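Local atomic coordinates of amorpha-4,11-diene synthase (Artemisia annua, PDB entry 4GAX), a protein that is an engineered variant of a sesquiterpene synthase that probably cyclises farnesyl diphosphate in a metal-dependent reaction. Residues A[173-176]-A[177-181]; A[487-490]-A[491-495]. All blocks are in the same frame, centred on the assembly; numbering follows the deposited sequence.

Interaction 1: residues A[173-176]-A[177-181]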
# COMPACT_ATOMS: atom_id res chain seq x y z
N GLY A 173 -2.13 22.25 7.18
CA GLY A 173 -2.71 23.39 7.88
C GLY A 173 -3.38 23.04 9.20
O GLY A 173 -3.89 23.93 9.87
N GLU A 174 -3.36 21.77 9.59
CA GLU A 174 -3.99 21.39 10.86
C GLU A 174 -3.00 21.51 12.02
O GLU A 174 -2.37 20.52 12.42
CB GLU A 174 -4.64 20.00 10.75
CG GLU A 174 -5.82 20.04 9.76
CD GLU A 174 -6.50 18.71 9.56
OE1 GLU A 174 -5.82 17.66 9.61
OE2 GLU A 174 -7.74 18.72 9.34
N ILE A 175 -2.88 22.73 12.54
CA ILE A 175 -1.83 23.06 13.49
C ILE A 175 -1.98 22.28 14.79
O ILE A 175 -0.97 21.94 15.42
CB ILE A 175 -1.81 24.57 13.82
CG1 ILE A 175 -2.07 25.40 12.58
CG2 ILE A 175 -0.48 24.98 14.45
CD1 ILE A 175 -3.19 26.42 12.74
N ILE A 176 -3.22 22.02 15.20
CA ILE A 176 -3.39 21.29 16.45
C ILE A 176 -2.78 19.88 16.37
O ILE A 176 -2.25 19.37 17.38
CB ILE A 176 -4.84 21.26 16.98
CG1 ILE A 176 -4.86 20.72 18.41
CG2 ILE A 176 -5.75 20.41 16.08
CD1 ILE A 176 -5.96 21.28 19.28
N LEU A 177 -2.81 19.28 15.18
CA LEU A 177 -2.17 17.96 15.01
C LEU A 177 -0.66 18.03 14.71
O LEU A 177 0.09 17.11 15.06
CB LEU A 177 -2.87 17.13 13.93
CG LEU A 177 -4.31 16.73 14.26
CD1 LEU A 177 -4.93 16.07 13.03
CD2 LEU A 177 -4.36 15.79 15.44
N GLU A 178 -0.21 19.10 14.05
CA GLU A 178 1.23 19.33 14.01
C GLU A 178 1.76 19.44 15.46
O GLU A 178 2.75 18.81 15.84
CB GLU A 178 1.56 20.61 13.24
CG GLU A 178 1.18 20.57 11.77
CD GLU A 178 1.96 19.52 10.99
OE1 GLU A 178 3.12 19.23 11.38
OE2 GLU A 178 1.41 19.00 9.99
N ASP A 179 1.08 20.25 16.27
CA ASP A 179 1.43 20.41 17.68
C ASP A 179 1.38 19.07 18.41
O ASP A 179 2.28 18.73 19.18
CB ASP A 179 0.49 21.40 18.36
CG ASP A 179 0.76 22.84 17.93
OD1 ASP A 179 1.78 23.08 17.25
OD2 ASP A 179 -0.04 23.74 18.30
N ALA A 180 0.31 18.32 18.18
CA ALA A 180 0.13 17.05 18.89
C ALA A 180 1.21 16.05 18.51
O ALA A 180 1.60 15.20 19.32
CB ALA A 180 -1.26 16.47 18.62
N LEU A 181 1.71 16.14 17.28
CA LEU A 181 2.73 15.20 16.82
C LEU A 181 4.03 15.46 17.57
O LEU A 181 4.69 14.53 18.06
CB LEU A 181 2.95 15.32 15.30
CG LEU A 181 4.08 14.43 14.75
CD1 LEU A 181 3.90 12.96 15.18
CD2 LEU A 181 4.18 14.52 13.22
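The carboxylate of D179 turns one face to I175. The carbonyl oxygen of I175 sits almost straight over the carboxylate carbon, with I175 O 3.2 Å from D179 CG. The methyl CG2 of I175 lies off the same face, 4.1 Å from both D179 OD1 and OD2. D179 CG stands beside its own backbone N (chi1 -72°), which folds the carboxylate back along the helix over I175. K143 forms a salt bridge with D179 OD2. The carboxylate of E174 also has an apolar neighbour: L177 CD1 lies to one side of its plane and beyond the OE1 end, 3.9 Å from E174 OE1. These two side chains run side by side and point the same way. Both carboxylate oxygens of E174 have polar partners: OE2 forms a salt bridge with R128, and OE1 accepts from the backbone N of V171.

The stretch is the N-terminal start of helix 175-194, in the all-helical N-terminal domain of a terpene synthase. E174 is the N-cap residue and also the centre of an inverse gamma turn, closed by a weak bond from I175 N to G173 O. Its own carbonyl oxygen takes two donors of the first turn. E178 N reaches E174 O at 3.1 Å in the carbonyl plane, while the bond from L177 N is weak. D179 N donates to I175 O at 2.8 Å and A180 N to I176 O at 2.9 Å.

The side chain of E178 starts back towards the cap, with E178 CG 3.6 Å from E174 O. A bend at chi2 (-64°) then takes its carboxylate to R170 and K505, both in salt bridges with OE2.

Interaction 2: residues A[487-490]-A[491-495]; sequences VSEE and YAKNL
V487 and Y491 cross at a slant at the N-terminal end of helix 489-513. V487 CG1 lies 3.6 Å from Y491 CD2. The other methyl, V487 CG2, rests on A492 CB at 3.9 Å. S488 is the N-cap, so this V487-A492 pair forms a hydrophobic staple, joining the residue before the cap to the fourth of the helix. Y481 of helix 478-485 touches both side chains of the staple. With CG anti to the backbone N (chi1 -169°), the Y491 ring lies where V487 CG1 meets its CD2 side and L495 CD1 sits over the centre of one face, 3.8 Å above it. S488 OG accepts a weak capping bond from Y491 N.

On another side of the turn, E490 and N494 run alongside each other and point the same way. Their carboxylate and amide planes are 39° apart. A water bridges them, donating to E490 OE1 and accepting from N494 ND2. That amide also curls back to the backbone: N494 ND2 donates to E490 O at 2.9 Å from above the carbonyl plane, and N494 N reaches the same oxygen from the opposite face at 3.2 Å.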
# COMPACT_ATOMS: atom_id res chain seq x y z
N VAL A 487 23.48 24.44 -0.08
CA VAL A 487 23.33 24.10 1.33
C VAL A 487 24.10 22.83 1.68
O VAL A 487 24.34 21.99 0.82
CB VAL A 487 21.85 23.92 1.72
CG1 VAL A 487 21.09 25.24 1.55
CG2 VAL A 487 21.20 22.81 0.89
N SER A 488 24.48 22.72 2.95
CA SER A 488 25.17 21.54 3.47
C SER A 488 24.28 20.30 3.43
O SER A 488 23.05 20.41 3.30
CB SER A 488 25.58 21.79 4.92
OG SER A 488 24.44 21.72 5.76
N GLU A 489 24.90 19.13 3.54
CA GLU A 489 24.17 17.86 3.50
C GLU A 489 23.09 17.79 4.58
O GLU A 489 21.97 17.31 4.32
CB GLU A 489 25.12 16.67 3.64
CG GLU A 489 24.42 15.31 3.56
CD GLU A 489 25.28 14.16 4.09
OE1 GLU A 489 26.48 14.38 4.35
OE2 GLU A 489 24.74 13.05 4.25
N GLU A 490 23.42 18.26 5.78
CA GLU A 490 22.48 18.16 6.90
C GLU A 490 21.20 18.96 6.65
O GLU A 490 20.10 18.48 6.90
CB GLU A 490 23.12 18.60 8.22
CG GLU A 490 22.20 18.40 9.42
CD GLU A 490 22.89 18.66 10.74
OE1 GLU A 490 22.30 18.33 11.80
OE2 GLU A 490 24.02 19.21 10.73
N TYR A 491 21.36 20.17 6.13
CA TYR A 491 20.23 21.06 5.87
C TYR A 491 19.44 20.53 4.68
O TYR A 491 18.21 20.49 4.71
CB TYR A 491 20.75 22.48 5.58
CG TYR A 491 19.71 23.58 5.53
CD1 TYR A 491 18.44 23.41 6.09
CD2 TYR A 491 20.00 24.79 4.91
CE1 TYR A 491 17.49 24.44 6.03
CE2 TYR A 491 19.06 25.82 4.85
CZ TYR A 491 17.81 25.64 5.41
OH TYR A 491 16.89 26.67 5.35
N ALA A 492 20.14 20.09 3.64
CA ALA A 492 19.49 19.49 2.48
C ALA A 492 18.60 18.32 2.88
O ALA A 492 17.44 18.23 2.44
CB ALA A 492 20.54 19.04 1.45
N LYS A 493 19.12 17.43 3.72
CA LYS A 493 18.35 16.27 4.15
C LYS A 493 17.09 16.69 4.89
O LYS A 493 16.01 16.13 4.67
CB LYS A 493 19.19 15.34 5.04
CG LYS A 493 20.25 14.53 4.31
CD LYS A 493 19.66 13.30 3.62
CE LYS A 493 20.32 12.02 4.13
NZ LYS A 493 19.98 10.83 3.29
N ASN A 494 17.21 17.68 5.78
CA ASN A 494 16.04 18.19 6.48
C ASN A 494 14.98 18.80 5.54
O ASN A 494 13.77 18.58 5.71
CB ASN A 494 16.45 19.20 7.54
CG ASN A 494 16.86 18.53 8.84
OD1 ASN A 494 16.01 18.24 9.69
ND2 ASN A 494 18.16 18.27 9.00
N LEU A 495 15.45 19.56 4.55
CA LEU A 495 14.56 20.17 3.58
C LEU A 495 13.85 19.11 2.75
O LEU A 495 12.63 19.18 2.57
CB LEU A 495 15.35 21.09 2.66
CG LEU A 495 15.89 22.34 3.37
CD1 LEU A 495 16.86 23.11 2.48
CD2 LEU A 495 14.77 23.24 3.84
O HOH W 1 19.42 17.92 11.94

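In the fold
Interaction 1 comes first along the chain and interaction 2 much later. Each is the N-terminal start of a long helix, 175-194 for the first and 489-513 for the second. The first belongs to the N-terminal domain of the terpene synthase, the second to the metal-binding domain. Their centres are about 24 Å apart and their nearest atoms about 12 Å, so they do not touch. The two helices are nevertheless linked: E178 of interaction 1 forms a salt bridge with K505, further along helix 489-513. This bridge connects parts of the chain from the two domains. Both helix starts lie far from the chain centre, and interaction 2 is the more exposed.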